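Side-chain contacts in BvnE (Penicillium brevicompactum, PDB 6U9I), which catalyses a stereoselective semipinacol-type rearrangement in the assembly of the fungal brevianamide alkaloids: residues 35-40 against 69-74; 20-25 against 95-100; 78-83 against 114-119; 52-57 against 134-139. All blocks are in the same frame, centred on the assembly; numbering follows the deposited sequence.

Interaction 1 (35-40 against 69-74)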
# COMPACT_ATOMS: atom_id res chain seq x y z
N ASP A 35 19.20 1.52 16.72
CA ASP A 35 18.42 1.88 17.90
C ASP A 35 17.27 2.80 17.53
O ASP A 35 16.14 2.61 18.00
CB ASP A 35 19.32 2.55 18.94
CG ASP A 35 18.68 2.57 20.32
OD1 ASP A 35 18.47 1.49 20.90
OD2 ASP A 35 18.38 3.67 20.81
N ALA A 36 17.52 3.80 16.69
CA ALA A 36 16.44 4.72 16.33
C ALA A 36 15.37 4.01 15.50
O ALA A 36 14.18 4.31 15.62
CB ALA A 36 17.00 5.92 15.57
N MET A 37 15.79 3.09 14.65
CA MET A 37 14.88 2.43 13.72
C MET A 37 13.98 1.39 14.36
O MET A 37 13.07 0.90 13.69
CB MET A 37 15.69 1.80 12.58
CG MET A 37 16.44 2.87 11.78
SD MET A 37 17.70 2.23 10.68
CE MET A 37 16.72 1.93 9.21
N VAL A 38 14.22 1.03 15.62
CA VAL A 38 13.29 0.18 16.36
C VAL A 38 12.73 0.90 17.59
O VAL A 38 12.18 0.27 18.48
CB VAL A 38 13.95 -1.16 16.75
CG1 VAL A 38 14.49 -1.87 15.51
CG2 VAL A 38 15.06 -0.95 17.80
N SER A 39 12.83 2.23 17.64
CA SER A 39 12.39 2.95 18.82
C SER A 39 10.88 3.16 18.82
O SER A 39 10.23 3.11 17.77
CB SER A 39 13.10 4.30 18.93
OG SER A 39 12.78 5.12 17.82
N HIS A 40 10.33 3.41 20.02
CA HIS A 40 8.91 3.74 20.21
C HIS A 40 7.99 2.66 19.65
O HIS A 40 7.00 2.94 18.97
CB HIS A 40 8.57 5.10 19.59
CG HIS A 40 9.45 6.21 20.08
ND1 HIS A 40 9.32 6.76 21.34
CD2 HIS A 40 10.48 6.86 19.50
CE1 HIS A 40 10.22 7.71 21.51
NE2 HIS A 40 10.95 7.79 20.40
N LYS A 69 21.22 -3.46 11.76
CA LYS A 69 22.67 -3.40 11.90
C LYS A 69 23.35 -3.73 10.58
O LYS A 69 24.35 -3.10 10.21
CB LYS A 69 23.14 -4.36 12.99
CG LYS A 69 22.71 -3.99 14.39
CD LYS A 69 23.34 -4.93 15.41
CE LYS A 69 22.92 -4.55 16.82
NZ LYS A 69 23.64 -5.37 17.83
N THR A 70 22.81 -4.70 9.84
CA THR A 70 23.32 -5.02 8.52
C THR A 70 23.05 -3.89 7.53
O THR A 70 23.95 -3.44 6.82
CB THR A 70 22.69 -6.32 8.03
OG1 THR A 70 23.19 -7.41 8.82
CG2 THR A 70 23.02 -6.57 6.57
N LEU A 71 21.80 -3.41 7.49
CA LEU A 71 21.42 -2.39 6.52
C LEU A 71 22.20 -1.10 6.72
O LEU A 71 22.71 -0.51 5.75
CB LEU A 71 19.92 -2.13 6.60
CG LEU A 71 19.35 -1.23 5.50
CD1 LEU A 71 19.17 -2.04 4.24
CD2 LEU A 71 18.02 -0.66 5.94
N THR A 72 22.32 -0.64 7.97
CA THR A 72 23.04 0.60 8.22
C THR A 72 24.54 0.47 7.99
O THR A 72 25.23 1.49 7.88
CB THR A 72 22.78 1.11 9.65
OG1 THR A 72 23.19 0.13 10.62
CG2 THR A 72 21.30 1.41 9.84
N ALA A 73 25.07 -0.75 7.90
CA ALA A 73 26.47 -0.95 7.55
C ALA A 73 26.69 -0.98 6.04
O ALA A 73 27.83 -0.77 5.60
CB ALA A 73 27.00 -2.24 8.16
N GLN A 74 25.65 -1.22 5.24
CA GLN A 74 25.80 -1.39 3.81
C GLN A 74 25.26 -0.24 2.98
O GLN A 74 25.44 -0.23 1.76
CB GLN A 74 25.12 -2.69 3.35
CG GLN A 74 25.68 -3.92 4.03
CD GLN A 74 24.89 -5.16 3.69
OE1 GLN A 74 23.90 -5.10 2.95
NE2 GLN A 74 25.32 -6.30 4.23
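Met37 meets Leu71 and Thr72 where the short, weakly bonded helix 34-37 packs beside the end of helix 61-74, a helix-helix contact at one side of a fold consistent with the NTF2-like α+β barrel. The methionine and the threonine run past each other in opposite directions, and the touch falls between the sulfur and the branch methyl: Met37 SD lies 3.8 Å from Thr72 CG2. The thioether then turns at its last bond (chi3 88°), and this bend carries the terminal methyl towards the leucine, with Met37 CE 4.4 Å from Leu71 CD2, a looser approach. On the threonine the two branches divide the work. Its methyl stands anti to the carbonyl carbon and faces the sulfur, while the hydroxyl, set between backbone N and carbonyl carbon (chi1 59°), hydrogen-bonds to the carbonyl O of Phe68, one turn earlier in its own helix. Phe32 touches all three side chains, and Phe68 and Met29 also pack on the methionine. After Met37 the backbone is held by a double grip on one carbonyl: Ser39 N and Ser39 OG approach Ala36 O from the same face of its plane, the OG at 2.7 Å.

Interaction 2 (20-25 against 95-100); sequences VSAHRW and RKVVMH
Ala22 and Trp25 of helix 14-31 press on Val97 and Met99 of strand 96-107, a clear case of an α-helix packed over a curved β-sheet, here in a fold consistent with the NTF2-like family. The short helix and strand segments run 9.5 Å apart with their directions 48° from parallel. The tight part lies where the two backbones come nearest: Ala22 CB sits 3.7 Å from Val97 CG1, the branch that stands anti to its own backbone N. Next to this, Met99 reaches up to the helix. With CG beside the backbone N and a final bend at chi3 of -66°, its methyl enters the angle between Ala22 and the indole, passing Trp25 in the opposite direction. It approaches the six-membered part of the ring obliquely, and Leu26, Leu82 and Leu120 also pack on the methionine. All four touching residues are buried, and no hydrogen bond crosses between the segments.

The packing gives way on the outer side of the helix. His23 sets out away from the strand, is exposed and rests on Pro88, and Arg24 gives its NH1 to the carbonyl O of Thr127. On the strand, the alternate residues serve the other surface of the sheet, where Val98 meets Val98 of the second subunit and Lys96 packs on Ile89 of that subunit. Back in the buried half, one methyl touches both helix residues, Met99 CE lying 4.0 Å from Trp25 CE3 and 4.2 Å from Ala22 CB.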
# COMPACT_ATOMS: atom_id res chain seq x y z
N VAL A 20 1.44 12.81 14.56
CA VAL A 20 2.72 13.08 15.22
C VAL A 20 3.52 11.80 15.39
O VAL A 20 4.74 11.78 15.14
CB VAL A 20 2.48 13.79 16.56
CG1 VAL A 20 3.72 13.71 17.44
CG2 VAL A 20 2.07 15.25 16.32
N SER A 21 2.88 10.71 15.82
CA SER A 21 3.64 9.47 15.98
C SER A 21 4.06 8.86 14.65
O SER A 21 5.12 8.23 14.57
CB SER A 21 2.88 8.43 16.81
OG SER A 21 2.42 9.00 18.02
N ALA A 22 3.25 9.03 13.59
CA ALA A 22 3.69 8.55 12.28
C ALA A 22 4.88 9.36 11.77
O ALA A 22 5.83 8.80 11.21
CB ALA A 22 2.53 8.62 11.28
N HIS A 23 4.85 10.68 11.97
CA HIS A 23 6.01 11.46 11.56
C HIS A 23 7.22 11.17 12.42
O HIS A 23 8.35 11.22 11.93
CB HIS A 23 5.67 12.95 11.56
CG HIS A 23 4.90 13.39 10.35
ND1 HIS A 23 5.42 13.31 9.08
CD2 HIS A 23 3.64 13.88 10.22
CE1 HIS A 23 4.51 13.74 8.21
NE2 HIS A 23 3.43 14.09 8.88
N ARG A 24 7.01 10.85 13.70
CA ARG A 24 8.14 10.44 14.53
C ARG A 24 8.75 9.16 14.01
O ARG A 24 9.98 9.00 14.00
CB ARG A 24 7.72 10.29 15.99
CG ARG A 24 8.88 9.90 16.91
CD ARG A 24 8.40 9.75 18.34
NE ARG A 24 7.35 8.73 18.42
CZ ARG A 24 6.68 8.44 19.52
NH1 ARG A 24 5.74 7.50 19.49
NH2 ARG A 24 6.95 9.07 20.66
N TRP A 25 7.91 8.21 13.57
CA TRP A 25 8.42 6.98 12.99
C TRP A 25 9.29 7.27 11.77
O TRP A 25 10.37 6.69 11.61
CB TRP A 25 7.26 6.04 12.64
CG TRP A 25 7.70 4.73 12.08
CD1 TRP A 25 8.17 3.66 12.78
CD2 TRP A 25 7.71 4.34 10.69
NE1 TRP A 25 8.47 2.62 11.92
CE2 TRP A 25 8.20 3.02 10.63
CE3 TRP A 25 7.34 4.99 9.50
CZ2 TRP A 25 8.34 2.33 9.43
CZ3 TRP A 25 7.49 4.29 8.30
CH2 TRP A 25 7.98 2.98 8.27
N ARG A 95 -6.60 3.19 15.20
CA ARG A 95 -5.25 3.63 15.54
C ARG A 95 -4.26 3.30 14.42
O ARG A 95 -3.12 2.92 14.67
CB ARG A 95 -4.75 3.03 16.86
CG ARG A 95 -5.06 3.84 18.10
CD ARG A 95 -6.53 3.96 18.29
NE ARG A 95 -6.90 4.41 19.62
CZ ARG A 95 -8.17 4.56 19.99
NH1 ARG A 95 -8.48 4.96 21.22
NH2 ARG A 95 -9.12 4.31 19.11
N LYS A 96 -4.70 3.46 13.17
CA LYS A 96 -3.86 3.11 12.03
C LYS A 96 -3.52 4.35 11.22
O LYS A 96 -4.34 5.28 11.11
CB LYS A 96 -4.53 2.08 11.14
CG LYS A 96 -4.63 0.71 11.81
CD LYS A 96 -5.23 -0.30 10.87
CE LYS A 96 -5.63 -1.56 11.62
NZ LYS A 96 -4.46 -2.45 11.94
N VAL A 97 -2.31 4.37 10.67
CA VAL A 97 -1.87 5.41 9.74
C VAL A 97 -1.27 4.73 8.52
O VAL A 97 -0.36 3.91 8.66
CB VAL A 97 -0.83 6.36 10.37
CG1 VAL A 97 -0.40 7.44 9.34
CG2 VAL A 97 -1.41 7.02 11.63
N VAL A 98 -1.76 5.09 7.33
CA VAL A 98 -1.26 4.53 6.08
C VAL A 98 -0.45 5.60 5.36
O VAL A 98 -0.88 6.75 5.27
CB VAL A 98 -2.42 4.04 5.19
CG1 VAL A 98 -1.89 3.50 3.86
CG2 VAL A 98 -3.21 2.96 5.94
N MET A 99 0.73 5.23 4.84
CA MET A 99 1.59 6.18 4.15
C MET A 99 2.19 5.56 2.90
O MET A 99 2.73 4.45 2.93
CB MET A 99 2.71 6.70 5.05
CG MET A 99 2.17 7.57 6.19
SD MET A 99 3.47 8.31 7.17
CE MET A 99 4.22 6.87 7.91
N HIS A 100 2.12 6.31 1.81
CA HIS A 100 2.76 5.97 0.55
C HIS A 100 4.14 6.61 0.56
O HIS A 100 4.24 7.84 0.59
CB HIS A 100 1.89 6.49 -0.59
CG HIS A 100 2.27 5.98 -1.95
ND1 HIS A 100 1.79 6.55 -3.10
CD2 HIS A 100 3.08 4.97 -2.33
CE1 HIS A 100 2.28 5.91 -4.15
NE2 HIS A 100 3.07 4.95 -3.71

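Interaction 3 (78-83 against 114-119); sequences FNLALM and NEYMVV
Leu80 and Tyr116 make the apolar part of a contact between two strands that do not pair directly. Strand 78-82 and strand 110-122 both hydrogen-bond to strand 96-107, which lies between them in the antiparallel part of the sheet, and two pairs of side chains span that middle strand on opposite faces of the sheet. On the helix side, Leu80 holds CD1 4.2 Å from Tyr116 CE1 and approaches the ring obliquely. Leu26 and Met29 of helix 14-31 lie against the same leucine.

The second kind of contact, on the face towards the second subunit, joins a thioether to a carboxylate. Met83, the residue that follows strand 78-82, is folded at both chi2 and chi3 and crosses the extended Glu115 side chain at about a right angle. Its methyl sits over the face of the carboxylate, Met83 CE 3.7 Å from Glu115 CD, while Met83 SD is 4.0 Å from Glu115 CG.

Polar bonds lie around these van der Waals touches. Within one segment, Glu115 N donates to Asn114 OD1 at 2.8 Å, arriving well to the side of the C=O direction, at an angle of 99°. Tyr116 OH is linked to both Ser103 OG and Tyr112 OH, which anchors the far end of the ring. The Glu115 carboxylate bonds to His100 NE2 and to the backbone N of Arg52 of the second subunit, and a glycerol, probably from the crystallisation liquor, lies about 3 Å from its side chain.

The division of labour follows from this chemistry: the methionine packs without making a hydrogen bond to the carboxylate, whose oxygens are engaged by a histidine of the middle strand and by the dimer partner.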
# COMPACT_ATOMS: atom_id res chain seq x y z
N PHE A 78 20.67 7.44 3.63
CA PHE A 78 19.31 6.91 3.61
C PHE A 78 18.29 8.02 3.79
O PHE A 78 18.47 8.92 4.62
CB PHE A 78 19.15 5.87 4.72
CG PHE A 78 17.75 5.30 4.84
CD1 PHE A 78 17.32 4.32 3.96
CD2 PHE A 78 16.89 5.74 5.84
CE1 PHE A 78 16.03 3.78 4.08
CE2 PHE A 78 15.61 5.20 5.96
CZ PHE A 78 15.18 4.22 5.08
N ASN A 79 17.21 7.95 3.02
CA ASN A 79 16.08 8.85 3.24
C ASN A 79 14.79 8.09 3.00
O ASN A 79 14.67 7.35 2.02
CB ASN A 79 16.13 10.08 2.34
CG ASN A 79 14.96 11.02 2.59
OD1 ASN A 79 14.91 11.71 3.61
ND2 ASN A 79 14.00 11.02 1.68
N LEU A 80 13.84 8.27 3.91
CA LEU A 80 12.49 7.72 3.78
C LEU A 80 11.52 8.87 3.92
O LEU A 80 11.63 9.66 4.87
CB LEU A 80 12.24 6.65 4.85
CG LEU A 80 10.91 5.91 4.82
CD1 LEU A 80 10.77 5.11 3.54
CD2 LEU A 80 10.81 4.98 6.04
N ALA A 81 10.57 8.98 2.99
CA ALA A 81 9.73 10.17 2.97
C ALA A 81 8.42 9.86 2.27
O ALA A 81 8.34 8.94 1.45
CB ALA A 81 10.44 11.34 2.27
N LEU A 82 7.41 10.65 2.58
CA LEU A 82 6.16 10.56 1.83
C LEU A 82 6.44 10.77 0.34
O LEU A 82 7.29 11.59 -0.04
CB LEU A 82 5.16 11.61 2.33
CG LEU A 82 4.47 11.20 3.64
CD1 LEU A 82 4.00 12.42 4.42
CD2 LEU A 82 3.30 10.25 3.37
N MET A 83 5.76 9.97 -0.50
CA MET A 83 5.83 10.13 -1.94
C MET A 83 5.43 11.56 -2.31
O MET A 83 4.70 12.21 -1.56
CB MET A 83 4.91 9.13 -2.65
CG MET A 83 5.46 7.69 -2.64
SD MET A 83 6.73 7.47 -3.89
CE MET A 83 5.75 7.43 -5.41
N ASN A 114 13.37 2.64 -3.63
CA ASN A 114 12.20 1.78 -3.53
C ASN A 114 10.96 2.62 -3.20
O ASN A 114 11.03 3.83 -2.96
CB ASN A 114 12.41 0.68 -2.48
CG ASN A 114 11.75 -0.65 -2.85
OD1 ASN A 114 10.76 -0.69 -3.58
ND2 ASN A 114 12.30 -1.75 -2.34
N GLU A 115 9.82 1.94 -3.20
CA GLU A 115 8.51 2.56 -3.01
C GLU A 115 7.66 1.60 -2.20
O GLU A 115 7.68 0.39 -2.45
CB GLU A 115 7.84 2.88 -4.35
CG GLU A 115 6.47 3.53 -4.24
CD GLU A 115 5.81 3.72 -5.60
OE1 GLU A 115 4.57 3.93 -5.65
OE2 GLU A 115 6.53 3.68 -6.63
N TYR A 116 6.90 2.13 -1.24
CA TYR A 116 6.15 1.27 -0.32
C TYR A 116 4.79 1.87 -0.02
O TYR A 116 4.61 3.09 -0.04
CB TYR A 116 6.85 1.06 1.03
CG TYR A 116 8.35 0.97 0.97
CD1 TYR A 116 9.12 2.11 0.79
CD2 TYR A 116 8.99 -0.26 1.09
CE1 TYR A 116 10.48 2.04 0.74
CE2 TYR A 116 10.38 -0.34 1.03
CZ TYR A 116 11.11 0.81 0.86
OH TYR A 116 12.49 0.78 0.80
N MET A 117 3.86 0.99 0.32
CA MET A 117 2.66 1.37 1.06
C MET A 117 2.79 0.75 2.45
O MET A 117 2.86 -0.48 2.58
CB MET A 117 1.39 0.89 0.35
CG MET A 117 0.11 1.56 0.81
SD MET A 117 0.00 3.31 0.33
CE MET A 117 -0.05 3.20 -1.45
N VAL A 118 2.82 1.59 3.48
CA VAL A 118 3.04 1.15 4.85
C VAL A 118 1.76 1.36 5.65
O VAL A 118 1.07 2.38 5.49
CB VAL A 118 4.23 1.91 5.47
CG1 VAL A 118 4.26 1.80 6.98
CG2 VAL A 118 5.54 1.41 4.85
N VAL A 119 1.42 0.39 6.51
CA VAL A 119 0.30 0.51 7.44
C VAL A 119 0.88 0.41 8.85
O VAL A 119 1.35 -0.66 9.25
CB VAL A 119 -0.76 -0.57 7.22
CG1 VAL A 119 -1.92 -0.37 8.21
CG2 VAL A 119 -1.25 -0.57 5.77

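Interaction 4 (52-57 against 134-139); sequences RSLGFA and EFADSD
Leu54 reaches from the loop between strands 45-50 and 59-60 to the start of the C-terminal helix, where its CD2 lies 3.8 Å from Ser138 CB. The other methyl is turned to the end of the preceding strand and only grazes it, Leu54 CD1 standing 4.5 Å from Ala136 CB. The serine offers its methylene to the leucine, and its hydroxyl is hydrogen-bonded to Asp137 OD1 of the second subunit.

Around this first shell, short-range bonds set the two backbones. The leucine closes a 3-10 turn held by Gly55 N to Arg52 O at 2.9 Å, and the chain leaves it through a glycine of positive phi (82°). The carbonyl of Leu54 lies near the ring of Phe56, with Leu54 O 3.5 Å above one face and offset toward the rim. On the other segment Asp137 is the N-cap, OD1 accepting from Tyr140 N, and its OD2 bonds to Ser53 OG of the second subunit.

The contact therefore ties the loop to the junction of strand 129-136 with helix 138-150, with Cys141 of that helix against Leu54, Tyr116 of strand 110-122 against Ala136, and the dimer interface alongside.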
# COMPACT_ATOMS: atom_id res chain seq x y z
N ARG A 52 3.09 -11.21 0.01
CA ARG A 52 3.48 -12.56 0.42
C ARG A 52 4.51 -13.18 -0.51
O ARG A 52 5.30 -14.03 -0.08
CB ARG A 52 2.25 -13.46 0.49
CG ARG A 52 1.34 -13.22 1.64
CD ARG A 52 0.57 -14.51 1.84
NE ARG A 52 -0.60 -14.34 2.69
CZ ARG A 52 -1.55 -15.26 2.79
NH1 ARG A 52 -1.46 -16.39 2.10
NH2 ARG A 52 -2.58 -15.04 3.58
N SER A 53 4.48 -12.81 -1.79
CA SER A 53 5.38 -13.42 -2.77
C SER A 53 6.86 -13.19 -2.44
O SER A 53 7.71 -13.95 -2.90
CB SER A 53 5.06 -12.90 -4.16
OG SER A 53 5.39 -11.52 -4.27
N LEU A 54 7.19 -12.15 -1.67
CA LEU A 54 8.58 -11.96 -1.28
C LEU A 54 9.07 -13.05 -0.34
O LEU A 54 10.28 -13.26 -0.23
CB LEU A 54 8.77 -10.60 -0.62
CG LEU A 54 8.65 -9.42 -1.58
CD1 LEU A 54 8.64 -8.12 -0.80
CD2 LEU A 54 9.81 -9.47 -2.58
N GLY A 55 8.15 -13.71 0.36
CA GLY A 55 8.47 -14.88 1.16
C GLY A 55 9.04 -14.61 2.53
O GLY A 55 9.57 -15.54 3.15
N PHE A 56 8.93 -13.39 3.04
CA PHE A 56 9.51 -13.02 4.32
C PHE A 56 8.47 -13.09 5.44
O PHE A 56 7.37 -12.55 5.30
CB PHE A 56 10.11 -11.61 4.25
CG PHE A 56 11.25 -11.50 3.29
CD1 PHE A 56 12.45 -12.16 3.54
CD2 PHE A 56 11.14 -10.73 2.14
CE1 PHE A 56 13.51 -12.06 2.66
CE2 PHE A 56 12.20 -10.63 1.25
CZ PHE A 56 13.39 -11.30 1.51
N ALA A 57 8.83 -13.74 6.54
CA ALA A 57 8.01 -13.72 7.74
C ALA A 57 8.22 -12.42 8.51
O ALA A 57 9.21 -11.71 8.28
CB ALA A 57 8.34 -14.92 8.62
N GLU A 134 4.72 -3.50 5.75
CA GLU A 134 5.53 -2.77 4.77
C GLU A 134 5.35 -3.45 3.41
O GLU A 134 6.01 -4.45 3.11
CB GLU A 134 7.00 -2.73 5.19
CG GLU A 134 7.23 -1.86 6.41
CD GLU A 134 8.66 -1.90 6.91
OE1 GLU A 134 9.44 -2.76 6.45
OE2 GLU A 134 9.01 -1.06 7.76
N PHE A 135 4.46 -2.90 2.59
CA PHE A 135 4.15 -3.45 1.27
C PHE A 135 5.09 -2.79 0.26
O PHE A 135 4.88 -1.64 -0.13
CB PHE A 135 2.68 -3.21 0.94
CG PHE A 135 2.15 -4.06 -0.19
CD1 PHE A 135 2.55 -3.83 -1.50
CD2 PHE A 135 1.21 -5.05 0.05
CE1 PHE A 135 2.06 -4.60 -2.56
CE2 PHE A 135 0.71 -5.84 -1.00
CZ PHE A 135 1.14 -5.61 -2.30
N ALA A 136 6.11 -3.53 -0.18
CA ALA A 136 7.17 -2.99 -1.03
C ALA A 136 6.86 -3.19 -2.51
O ALA A 136 6.00 -3.99 -2.90
CB ALA A 136 8.51 -3.65 -0.69
N ASP A 137 7.58 -2.42 -3.34
CA ASP A 137 7.72 -2.69 -4.77
C ASP A 137 8.54 -3.97 -4.91
O ASP A 137 9.76 -3.96 -4.78
CB ASP A 137 8.40 -1.49 -5.44
CG ASP A 137 8.61 -1.65 -6.95
OD1 ASP A 137 8.56 -2.77 -7.50
OD2 ASP A 137 8.86 -0.62 -7.60
N SER A 138 7.86 -5.09 -5.13
CA SER A 138 8.55 -6.38 -5.05
C SER A 138 9.48 -6.59 -6.24
O SER A 138 10.55 -7.20 -6.09
CB SER A 138 7.52 -7.51 -4.97
OG SER A 138 6.52 -7.33 -5.96
N ASP A 139 9.09 -6.12 -7.43
CA ASP A 139 10.00 -6.20 -8.56
C ASP A 139 11.31 -5.49 -8.25
O ASP A 139 12.39 -6.00 -8.54
CB ASP A 139 9.38 -5.61 -9.83
CG ASP A 139 10.34 -5.63 -11.02
OD1 ASP A 139 10.85 -6.72 -11.34
OD2 ASP A 139 10.59 -4.56 -11.62

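Interaction 2, the most thoroughly buried, is apolar packing of a helix on the sheet; interactions 1 and 3 are only partly buried, and interaction 4, also buried, lies farthest from the chain's centre. Interactions 2, 3 and 4 all touch the second subunit; interaction 1, which joins two helices, does not. Interactions 2 and 3 meet in the same sheet, where His100 probably hydrogen-bonds through its side chain to Glu115 and through its backbone to Met83. Backbone bonds such as Met117 N to Phe135 O join interaction 3 to interaction 4. A methionine takes part in interactions 1 to 3, meeting methyls in the first, an indole and an alanine in the second and a carboxylate in the third.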